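PDB 3G16: SnoaL-like domain-containing protein from Methylibium petroleiphilum PM1, which is of unknown function but adopts the cystatin-like fold of the NTF2 clan, whose members often enclose a pocket for a small molecule. Local coordinates for residues I58-R61 with W62-V66; L135-D139 with F140-G144; T6-R9 with A10-E13; H41-A45 with G46-G50. All coordinates share one frame; numbering follows the deposited sequence. Where two conformers were deposited one is given.

Contact 1. Residues I58-R61 with W62-V66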
loop_
_atom_site.group_PDB
_atom_site.type_symbol
_atom_site.label_atom_id
_atom_site.label_comp_id
_atom_site.label_asym_id
_atom_site.label_seq_id
_atom_site.Cartn_x
_atom_site.Cartn_y
_atom_site.Cartn_z
ATOM N N ILE A 58 11.936 13.402 8.199
ATOM C CA ILE A 58 10.537 13.139 7.909
ATOM C C ILE A 58 9.717 14.268 8.509
ATOM O O ILE A 58 8.874 14.861 7.830
ATOM C CB ILE A 58 10.146 11.766 8.534
ATOM C CG1 ILE A 58 10.892 10.598 7.856
ATOM C CG2 ILE A 58 8.636 11.565 8.443
ATOM C CD1 ILE A 58 10.775 9.248 8.613
ATOM N N ALA A 59 9.959 14.602 9.782
ATOM C CA ALA A 59 9.176 15.600 10.476
ATOM C C ALA A 59 9.308 16.986 9.842
ATOM O O ALA A 59 8.321 17.700 9.658
ATOM C CB ALA A 59 9.577 15.627 11.988
ATOM N N HIS A 60 10.545 17.362 9.499
ATOM C CA HIS A 60 10.777 18.679 8.920
ATOM C C HIS A 60 10.056 18.813 7.584
ATOM O O HIS A 60 9.456 19.869 7.284
ATOM C CB HIS A 60 12.285 18.916 8.748
ATOM C CG HIS A 60 12.609 20.296 8.277
ATOM N ND1 HIS A 60 12.154 21.395 8.972
ATOM C CD2 HIS A 60 13.387 20.769 7.273
ATOM C CE1 HIS A 60 12.627 22.493 8.405
ATOM N NE2 HIS A 60 13.341 22.145 7.355
ATOM N N ARG A 61 10.121 17.759 6.769
ATOM C CA ARG A 61 9.548 17.827 5.438
ATOM C C ARG A 61 8.022 17.858 5.488
ATOM O O ARG A 61 7.399 18.614 4.752
ATOM C CB ARG A 61 10.153 16.724 4.560
ATOM C CG ARG A 61 11.674 17.027 4.293
ATOM C CD ARG A 61 12.463 15.907 3.742
ATOM N NE ARG A 61 13.884 16.161 3.941
ATOM C CZ ARG A 61 14.850 15.325 3.547
ATOM N NH1 ARG A 61 14.584 14.274 2.780
ATOM N NH2 ARG A 61 16.115 15.589 3.850
ATOM N N TRP A 62 7.416 17.125 6.416
ATOM C CA TRP A 62 5.959 17.224 6.543
ATOM C C TRP A 62 5.577 18.582 7.126
ATOM O O TRP A 62 4.570 19.144 6.718
ATOM C CB TRP A 62 5.360 16.103 7.349
ATOM C CG TRP A 62 5.469 14.743 6.787
ATOM C CD1 TRP A 62 5.618 13.599 7.501
ATOM C CD2 TRP A 62 5.427 14.332 5.397
ATOM N NE1 TRP A 62 5.661 12.507 6.681
ATOM C CE2 TRP A 62 5.539 12.926 5.388
ATOM C CE3 TRP A 62 5.284 14.990 4.156
ATOM C CZ2 TRP A 62 5.526 12.179 4.214
ATOM C CZ3 TRP A 62 5.254 14.212 2.979
ATOM C CH2 TRP A 62 5.405 12.830 3.032
ATOM N N ARG A 63 6.352 19.165 8.049
ATOM C CA ARG A 63 6.035 20.482 8.541
ATOM C C ARG A 63 6.042 21.477 7.367
ATOM O O ARG A 63 5.135 22.314 7.249
ATOM C CB ARG A 63 7.046 20.910 9.572
ATOM C CG ARG A 63 6.805 22.350 10.025
ATOM C CD ARG A 63 7.950 22.847 10.725
ATOM N NE ARG A 63 7.866 24.258 11.006
ATOM C CZ ARG A 63 8.946 24.964 11.252
ATOM N NH1 ARG A 63 10.150 24.362 11.194
ATOM N NH2 ARG A 63 8.827 26.256 11.529
ATOM N N THR A 64 7.014 21.370 6.471
ATOM C CA THR A 64 7.107 22.214 5.294
ATOM C C THR A 64 5.859 22.061 4.420
ATOM O O THR A 64 5.317 23.032 3.885
ATOM C CB THR A 64 8.373 21.809 4.496
ATOM O OG1 THR A 64 9.535 22.000 5.326
ATOM C CG2 THR A 64 8.498 22.614 3.214
ATOM N N ALA A 65 5.423 20.815 4.271
ATOM C CA ALA A 65 4.260 20.535 3.441
ATOM C C ALA A 65 3.023 21.205 4.006
ATOM O O ALA A 65 2.198 21.772 3.254
ATOM C CB ALA A 65 4.013 19.029 3.308
ATOM N N VAL A 66 2.823 21.111 5.309
ATOM C CA VAL A 66 1.660 21.791 5.899
ATOM C C VAL A 66 1.713 23.299 5.641
ATOM O O VAL A 66 0.727 23.933 5.258
ATOM C CB VAL A 66 1.560 21.484 7.392
ATOM C CG1 VAL A 66 0.538 22.415 8.145
ATOM C CG2 VAL A 66 1.236 20.004 7.574
#

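Contact 2. Residues L135-D139 with F140-G144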
loop_
_atom_site.group_PDB
_atom_site.type_symbol
_atom_site.label_atom_id
_atom_site.label_comp_id
_atom_site.label_asym_id
_atom_site.label_seq_id
_atom_site.Cartn_x
_atom_site.Cartn_y
_atom_site.Cartn_z
ATOM N N LEU A 135 9.267 0.838 -11.984
ATOM C CA LEU A 135 8.444 1.684 -11.131
ATOM C C LEU A 135 8.498 1.072 -9.730
ATOM O O LEU A 135 7.782 0.122 -9.432
ATOM C CB LEU A 135 7.037 1.763 -11.713
ATOM C CG LEU A 135 6.895 2.609 -12.976
ATOM C CD1 LEU A 135 5.546 2.421 -13.622
ATOM C CD2 LEU A 135 7.150 4.088 -12.606
ATOM N N GLU A 136 9.379 1.590 -8.881
ATOM C CA GLU A 136 9.627 1.040 -7.589
ATOM C C GLU A 136 10.008 2.176 -6.628
ATOM O O GLU A 136 10.036 3.318 -7.055
ATOM C CB GLU A 136 10.671 -0.077 -7.648
ATOM C CG GLU A 136 11.996 0.333 -8.140
ATOM C CD GLU A 136 12.931 -0.855 -8.487
ATOM O OE1 GLU A 136 12.527 -2.029 -8.411
ATOM O OE2 GLU A 136 14.107 -0.603 -8.905
ATOM N N LEU A 137 10.235 1.879 -5.352
ATOM C CA LEU A 137 10.546 2.917 -4.380
ATOM C C LEU A 137 11.928 3.468 -4.601
ATOM O O LEU A 137 12.880 2.745 -4.832
ATOM C CB LEU A 137 10.463 2.340 -3.000
ATOM C CG LEU A 137 9.114 1.809 -2.540
ATOM C CD1 LEU A 137 9.295 0.961 -1.274
ATOM C CD2 LEU A 137 8.049 2.954 -2.384
ATOM N N GLY A 138 12.018 4.797 -4.504
ATOM C CA GLY A 138 13.300 5.471 -4.599
ATOM C C GLY A 138 14.199 5.172 -3.411
ATOM O O GLY A 138 13.783 5.200 -2.251
ATOM N N ASP A 139 15.455 4.894 -3.707
ATOM C CA ASP A 139 16.484 4.646 -2.697
ATOM C C ASP A 139 16.356 3.355 -1.882
ATOM O O ASP A 139 17.143 3.134 -0.946
ATOM C CB ASP A 139 16.660 5.843 -1.742
ATOM C CG ASP A 139 17.150 7.093 -2.449
ATOM O OD1 ASP A 139 18.262 7.097 -2.978
ATOM O OD2 ASP A 139 16.401 8.091 -2.440
ATOM N N PHE A 140 15.363 2.544 -2.193
ATOM C CA PHE A 140 15.139 1.314 -1.412
ATOM C C PHE A 140 16.073 0.213 -1.915
ATOM O O PHE A 140 16.151 -0.028 -3.143
ATOM C CB PHE A 140 13.682 0.909 -1.496
ATOM C CG PHE A 140 13.334 -0.227 -0.608
ATOM C CD1 PHE A 140 13.038 0.015 0.714
ATOM C CD2 PHE A 140 13.347 -1.525 -1.062
ATOM C CE1 PHE A 140 12.764 -1.008 1.562
ATOM C CE2 PHE A 140 13.052 -2.559 -0.214
ATOM C CZ PHE A 140 12.779 -2.292 1.134
ATOM N N ASP A 141 16.797 -0.424 -0.995
ATOM C CA ASP A 141 17.773 -1.441 -1.373
ATOM C C ASP A 141 17.089 -2.784 -1.587
ATOM O O ASP A 141 17.174 -3.699 -0.776
ATOM C CB ASP A 141 18.814 -1.521 -0.261
ATOM C CG ASP A 141 19.894 -2.542 -0.529
ATOM O OD1 ASP A 141 20.049 -2.950 -1.702
ATOM O OD2 ASP A 141 20.495 -2.964 0.509
ATOM N N TYR A 142 16.385 -2.895 -2.701
ATOM C CA TYR A 142 15.681 -4.141 -2.977
ATOM C C TYR A 142 16.572 -5.384 -2.919
ATOM O O TYR A 142 16.202 -6.372 -2.342
ATOM C CB TYR A 142 14.978 -4.067 -4.344
ATOM C CG TYR A 142 13.748 -3.181 -4.335
ATOM C CD1 TYR A 142 12.571 -3.651 -3.780
ATOM C CD2 TYR A 142 13.763 -1.864 -4.791
ATOM C CE1 TYR A 142 11.431 -2.858 -3.701
ATOM C CE2 TYR A 142 12.613 -1.075 -4.717
ATOM C CZ TYR A 142 11.465 -1.580 -4.157
ATOM O OH TYR A 142 10.336 -0.795 -4.101
ATOM N N ALA A 143 17.724 -5.297 -3.580
ATOM C CA ALA A 143 18.625 -6.436 -3.618
ATOM C C ALA A 143 19.089 -6.851 -2.210
ATOM O O ALA A 143 18.966 -8.006 -1.807
ATOM C CB ALA A 143 19.814 -6.116 -4.515
ATOM N N GLY A 144 19.531 -5.872 -1.433
ATOM C CA GLY A 144 20.058 -6.163 -0.114
ATOM C C GLY A 144 18.985 -6.595 0.877
ATOM O O GLY A 144 19.251 -7.296 1.847
HETATM O O HOH W 1 15.161 1.491 -5.762
#

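Contact 3. Residues T6-R9 with A10-E13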
loop_
_atom_site.group_PDB
_atom_site.type_symbol
_atom_site.label_atom_id
_atom_site.label_comp_id
_atom_site.label_asym_id
_atom_site.label_seq_id
_atom_site.Cartn_x
_atom_site.Cartn_y
_atom_site.Cartn_z
ATOM N N THR A 6 6.439 -8.798 21.316
ATOM C CA THR A 6 5.174 -8.639 20.624
ATOM C C THR A 6 4.567 -7.325 21.098
ATOM O O THR A 6 4.244 -7.172 22.281
ATOM C CB THR A 6 4.232 -9.792 20.929
ATOM O OG1 THR A 6 4.813 -10.967 20.386
ATOM C CG2 THR A 6 2.855 -9.570 20.299
ATOM N N LEU A 7 4.467 -6.399 20.169
ATOM C CA LEU A 7 3.783 -5.141 20.430
ATOM C C LEU A 7 2.282 -5.396 20.334
ATOM O O LEU A 7 1.831 -6.136 19.435
ATOM C CB LEU A 7 4.140 -4.079 19.406
ATOM C CG LEU A 7 5.614 -3.756 19.351
ATOM C CD1 LEU A 7 5.897 -2.689 18.284
ATOM C CD2 LEU A 7 6.203 -3.308 20.713
ATOM N N SER A 8 1.499 -4.803 21.226
ATOM C CA SER A 8 0.046 -4.916 21.122
ATOM C C SER A 8 -0.480 -4.148 19.930
ATOM O O SER A 8 0.137 -3.187 19.441
ATOM C CB SER A 8 -0.630 -4.392 22.390
ATOM O OG SER A 8 -0.533 -2.990 22.460
ATOM N N ARG A 9 -1.649 -4.537 19.450
ATOM C CA ARG A 9 -2.256 -3.800 18.350
ATOM C C ARG A 9 -2.539 -2.373 18.784
ATOM O O ARG A 9 -2.306 -1.449 18.030
ATOM C CB ARG A 9 -3.537 -4.456 17.816
ATOM C CG ARG A 9 -4.785 -4.396 18.677
ATOM C CD ARG A 9 -6.048 -4.776 17.827
ATOM N NE ARG A 9 -5.597 -5.682 16.791
ATOM C CZ ARG A 9 -5.681 -5.511 15.479
ATOM N NH1 ARG A 9 -6.420 -4.545 14.919
ATOM N NH2 ARG A 9 -5.104 -6.427 14.740
ATOM N N ALA A 10 -3.028 -2.190 20.002
ATOM C CA ALA A 10 -3.321 -0.857 20.536
ATOM C C ALA A 10 -2.093 0.034 20.565
ATOM O O ALA A 10 -2.171 1.220 20.293
ATOM C CB ALA A 10 -3.923 -0.948 21.938
ATOM N N ALA A 11 -0.958 -0.534 20.961
ATOM C CA ALA A 11 0.279 0.246 21.012
ATOM C C ALA A 11 0.674 0.759 19.652
ATOM O O ALA A 11 1.140 1.880 19.507
ATOM C CB ALA A 11 1.365 -0.616 21.613
HETATM N N MSE A 12 0.566 -0.083 18.648
HETATM C CA MSE A 12 0.924 0.317 17.275
HETATM C C MSE A 12 -0.049 1.344 16.750
HETATM O O MSE A 12 0.339 2.347 16.154
HETATM C CB MSE A 12 1.007 -0.914 16.363
HETATM C CG MSE A 12 2.280 -1.695 16.615
HETATM SE SE MSE A 12 2.500 -3.132 15.312
HETATM C CE MSE A 12 1.374 -4.272 16.134
ATOM N N GLU A 13 -1.329 1.145 17.039
ATOM C CA GLU A 13 -2.323 2.113 16.590
ATOM C C GLU A 13 -2.070 3.474 17.216
ATOM O O GLU A 13 -2.200 4.491 16.549
ATOM C CB GLU A 13 -3.733 1.655 16.948
ATOM C CG GLU A 13 -4.770 2.590 16.458
ATOM C CD GLU A 13 -6.174 2.069 16.592
ATOM O OE1 GLU A 13 -6.328 0.861 16.908
ATOM O OE2 GLU A 13 -7.122 2.871 16.375
#

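Contact 4. Residues H41-A45 with G46-G50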
loop_
_atom_site.group_PDB
_atom_site.type_symbol
_atom_site.label_atom_id
_atom_site.label_comp_id
_atom_site.label_asym_id
_atom_site.label_seq_id
_atom_site.Cartn_x
_atom_site.Cartn_y
_atom_site.Cartn_z
ATOM N N HIS A 41 11.649 6.972 5.460
ATOM C CA HIS A 41 10.379 6.955 4.702
ATOM C C HIS A 41 10.733 6.878 3.219
ATOM O O HIS A 41 11.555 7.677 2.708
ATOM C CB HIS A 41 9.603 8.235 4.925
ATOM C CG HIS A 41 8.124 8.143 4.670
ATOM N ND1 HIS A 41 7.550 7.574 3.538
ATOM C CD2 HIS A 41 7.102 8.639 5.390
ATOM C CE1 HIS A 41 6.228 7.717 3.612
ATOM N NE2 HIS A 41 5.923 8.359 4.733
ATOM N N TYR A 42 10.171 5.894 2.526
ATOM C CA TYR A 42 10.356 5.705 1.090
ATOM C C TYR A 42 9.079 6.085 0.379
ATOM O O TYR A 42 7.957 5.954 0.916
ATOM C CB TYR A 42 10.702 4.253 0.805
ATOM C CG TYR A 42 11.980 3.784 1.444
ATOM C CD1 TYR A 42 13.170 3.966 0.817
ATOM C CD2 TYR A 42 12.005 3.173 2.689
ATOM C CE1 TYR A 42 14.367 3.568 1.388
ATOM C CE2 TYR A 42 13.194 2.760 3.273
ATOM C CZ TYR A 42 14.376 2.952 2.620
ATOM O OH TYR A 42 15.582 2.527 3.187
ATOM N N PHE A 43 9.268 6.447 -0.895
ATOM C CA PHE A 43 8.199 6.914 -1.780
ATOM C C PHE A 43 8.444 6.371 -3.169
ATOM O O PHE A 43 9.537 5.938 -3.464
ATOM C CB PHE A 43 8.201 8.467 -1.867
ATOM C CG PHE A 43 8.087 9.129 -0.552
ATOM C CD1 PHE A 43 6.867 9.352 0.006
ATOM C CD2 PHE A 43 9.225 9.541 0.126
ATOM C CE1 PHE A 43 6.736 9.973 1.231
ATOM C CE2 PHE A 43 9.117 10.169 1.357
ATOM C CZ PHE A 43 7.890 10.386 1.927
ATOM N N PRO A 44 7.424 6.470 -4.024
ATOM C CA PRO A 44 7.725 6.103 -5.408
ATOM C C PRO A 44 8.957 6.821 -5.940
ATOM O O PRO A 44 9.152 8.023 -5.639
ATOM C CB PRO A 44 6.446 6.521 -6.137
ATOM C CG PRO A 44 5.389 6.414 -5.144
ATOM C CD PRO A 44 6.022 6.849 -3.830
ATOM N N ALA A 45 9.758 6.168 -6.771
ATOM C CA ALA A 45 10.942 6.832 -7.349
ATOM C C ALA A 45 10.405 8.029 -8.158
ATOM O O ALA A 45 9.335 7.961 -8.812
ATOM C CB ALA A 45 11.775 5.908 -8.223
ATOM N N GLY A 46 11.096 9.139 -8.024
ATOM C CA GLY A 46 10.726 10.372 -8.692
ATOM C C GLY A 46 10.062 11.347 -7.766
ATOM O O GLY A 46 9.884 12.521 -8.137
HETATM N N MSE A 47 9.744 10.910 -6.554
HETATM C CA MSE A 47 9.069 11.755 -5.595
HETATM C C MSE A 47 9.980 12.283 -4.505
HETATM O O MSE A 47 10.730 11.522 -3.904
HETATM C CB MSE A 47 7.944 11.005 -4.886
HETATM C CG MSE A 47 6.783 10.595 -5.740
HETATM SE SE MSE A 47 5.922 12.080 -6.663
HETATM C CE MSE A 47 5.486 13.015 -5.234
ATOM N N TYR A 48 9.880 13.601 -4.304
ATOM C CA TYR A 48 10.483 14.299 -3.185
ATOM C C TYR A 48 11.985 14.124 -3.186
ATOM O O TYR A 48 12.612 14.183 -2.122
ATOM C CB TYR A 48 9.825 13.883 -1.844
ATOM C CG TYR A 48 8.308 14.009 -1.768
ATOM C CD1 TYR A 48 7.624 15.064 -2.391
ATOM C CD2 TYR A 48 7.531 13.060 -1.080
ATOM C CE1 TYR A 48 6.242 15.172 -2.326
ATOM C CE2 TYR A 48 6.136 13.183 -1.011
ATOM C CZ TYR A 48 5.499 14.230 -1.621
ATOM O OH TYR A 48 4.106 14.363 -1.577
ATOM N N GLY A 49 12.568 13.908 -4.353
ATOM C CA GLY A 49 13.995 13.713 -4.541
ATOM C C GLY A 49 14.615 12.462 -3.997
ATOM O O GLY A 49 15.805 12.274 -4.073
ATOM N N GLY A 50 13.775 11.541 -3.487
ATOM C CA GLY A 50 14.262 10.321 -2.886
ATOM C C GLY A 50 13.682 10.138 -1.486
ATOM O O GLY A 50 12.715 10.766 -1.114
HETATM O O HOH W 2 11.305 8.811 -3.886
#

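Contact 1. Residues I58-R61 with W62-V66
Trp62 holds CG anti to its carbonyl carbon (chi1 -65°) and Ile58 holds CG2 anti to its backbone N, which brings the methyl alongside the pyrrole part of the indole. The two are one turn apart on helix 55-69, an i to i+4 pair on the face that this helix of the cystatin-like fold turns inward. Both side chains point the same way, with Ile58 CG2 3.6 Å from Trp62 NE1. Over one face of the indole lies Ile58 O, 3.5 Å from Trp62 CD1; the same carbonyl receives Trp62 N in a helical bond. A wide, mostly apolar ring suits this buried place: it meets Trp73 and Phe52 edge-to-face, while its one N-H is satisfied by Tyr19 OH.

The polar residues take another side of the helix. His60 and Arg63 cross obliquely, His60 CE1 lying 4.2 Å from Arg63 NH1, with ring and guanidinium planes 59° apart. Glu28 joins them, since its OE2 meets both His60 ND1 and Arg63 NH1; Arg63 NE also pairs with Glu67. The carboxylates would offset the positive charge gathered here. Thr64 suits the partly exposed side of the helix because its OG1, beside its own backbone N (chi1 -60°) in the conformer given, can bond back to the helix. In that conformer His60 O accepts Thr64 N at 3.0 Å and Thr64 OG1 at 2.9 Å, the donors arriving from opposite faces of the carbonyl plane.

Contact 2. Residues L135-D139 with F140-G144
Leu137 and Tyr142 meet through one nearly straight hydrogen bond: Leu137 N donates to Tyr142 OH at 3.0 Å (166° at the hydrogen), lying in the plane of the phenol ring. A phenol suits the place because it carries an acceptor at the far end of a long flat group. Water 1 makes a second polar link, donating to Leu137 O at 2.8 Å and to Phe140 O at 3.2 Å.

Apolar contacts accompany these bonds. Leu137 crosses Tyr142 at about a right angle, and its CB packs on Phe140 CB at 3.8 Å. Phe140 CD2 sits 3.4 Å above the centre of the Tyr142 ring.

Charge enters through Glu136, whose carboxylate lies over a face of the phenol, OE1 3.8 Å from Tyr142 CD2, the planes 21° apart. Arg134 of the same chain pairs with OE2 and Arg103 of the second subunit with OE1, and the latter arginine also makes a cation-pi contact with Tyr142.

Turns shape the backbone. Gly138 and Asp139 occupy the corners of a type II beta turn, Asp139 at positive phi, and Asp141 OD1 accepts Gly144 N at 3.0 Å. The whole is a type II turn followed by an Asx motif, set at the dimer interface just past strand 134-135.

Contact 3. Residues T6-R9 with A10-E13
Leu7 lays its CD1 branch across Met12, at about a right angle and 4.1 Å from Met12 CG. Both side chains also touch Phe110 of strand 100-111, so these flexible apolar groups cover the sheet where the helix begins. Met12, a selenomethionine in this crystal, bends at its last torsion (chi3 -80°), which folds its methyl CE back to 3.8 Å from Leu7 O.

Ser8 stands between the two as the N-cap of helix 9-24, and the Leu7–Met12 pair that brackets the cap is a hydrophobic staple. With OG set between its own backbone N and carbonyl carbon (chi1 72°), Ser8 accepts Ala11 N at 2.9 Å, supplying an acceptor for an N-H of the first turn; a short hydroxyl side chain is well suited to this. Ala11 CB comes within 3.2 Å of the same OG, a tight fit for which a lone methyl is small enough. Regular helical bonds then begin, Met12 N to Ser8 O at 3.2 Å and Glu13 N to Arg9 O at 2.9 Å.

Arg9 and Glu13 direct their charges elsewhere: in the conformer given, Arg9 NH2 forms a salt bridge with Asp81 of the second subunit, whereas Glu13 OE2 pairs with Arg17 one turn farther along.

Contact 4. Residues H41-A45 with G46-G50
Phe43 and Tyr48 form a T-shaped pair: the tyrosine presents an edge to the face of the phenylalanine, with ring planes at 84° and centroids 5.1 Å apart. Tyr48 CD2 is the leading atom, 3.8 Å above the Phe43 plane and over its centre. The opposite face of Phe43 meets His41, whose ND1 lies 3.2 Å above it, offset toward the rim. ND1 is not left without a polar partner there; it donates to Tyr42 O at 3.1 Å, with that oxygen in the imidazole plane but the nitrogen well above the carbonyl plane.

Met47, a selenomethionine here, places its CB 4.0 Å from Phe43 CB, while its CG leans on Pro44. Bent at both later torsions, its chain then curls back so that CE rests 3.7 Å over a face of Tyr48.

Two turns put these groups in position. A type II turn from Pro44 to Met47 is closed by Met47 N on Pro44 O at 3.1 Å. Glycine suits its third position, because Gly46 has a phi of 103°, where a CB would press on Ala45 O. A type I' turn from Met47 to Gly50 follows, with Tyr48 and Gly49 at its corners, closed by Gly50 N on Met47 O. Water 2 lies between Pro44 O and Met47 O, within hydrogen-bonding distance of each.

Aromatic faces and edges thus order the inner side of the loop, leaving the phenol hydroxyl for polar work: Tyr48 OH bonds to an unidentified ligand, probably from the crystallisation liquor, consistent with a place at the pocket of this NTF2-type fold.

Overall arrangement
Contacts 1 and 4 meet directly through aromatic packing, Trp62 lying against Phe43, His41 and Tyr48, so helix 55-69 and the loop after strand 39-42 share one largely buried aromatic patch beside the unidentified ligand. Contact 2 joins contact 4 from another side by backbone bonding, Glu136 with Ala45 and Gly138 with Phe43, and both touch the second subunit. Contact 3 stands apart at the surface, its centre about 28 Å from that of contact 4, and is essentially a helix start. Helical bonds govern contacts 1 and 3, whereas turns shape 2 and 4. Charged groups reach across the dimer interface from contact 2 and, in one Arg9 conformer, contact 3.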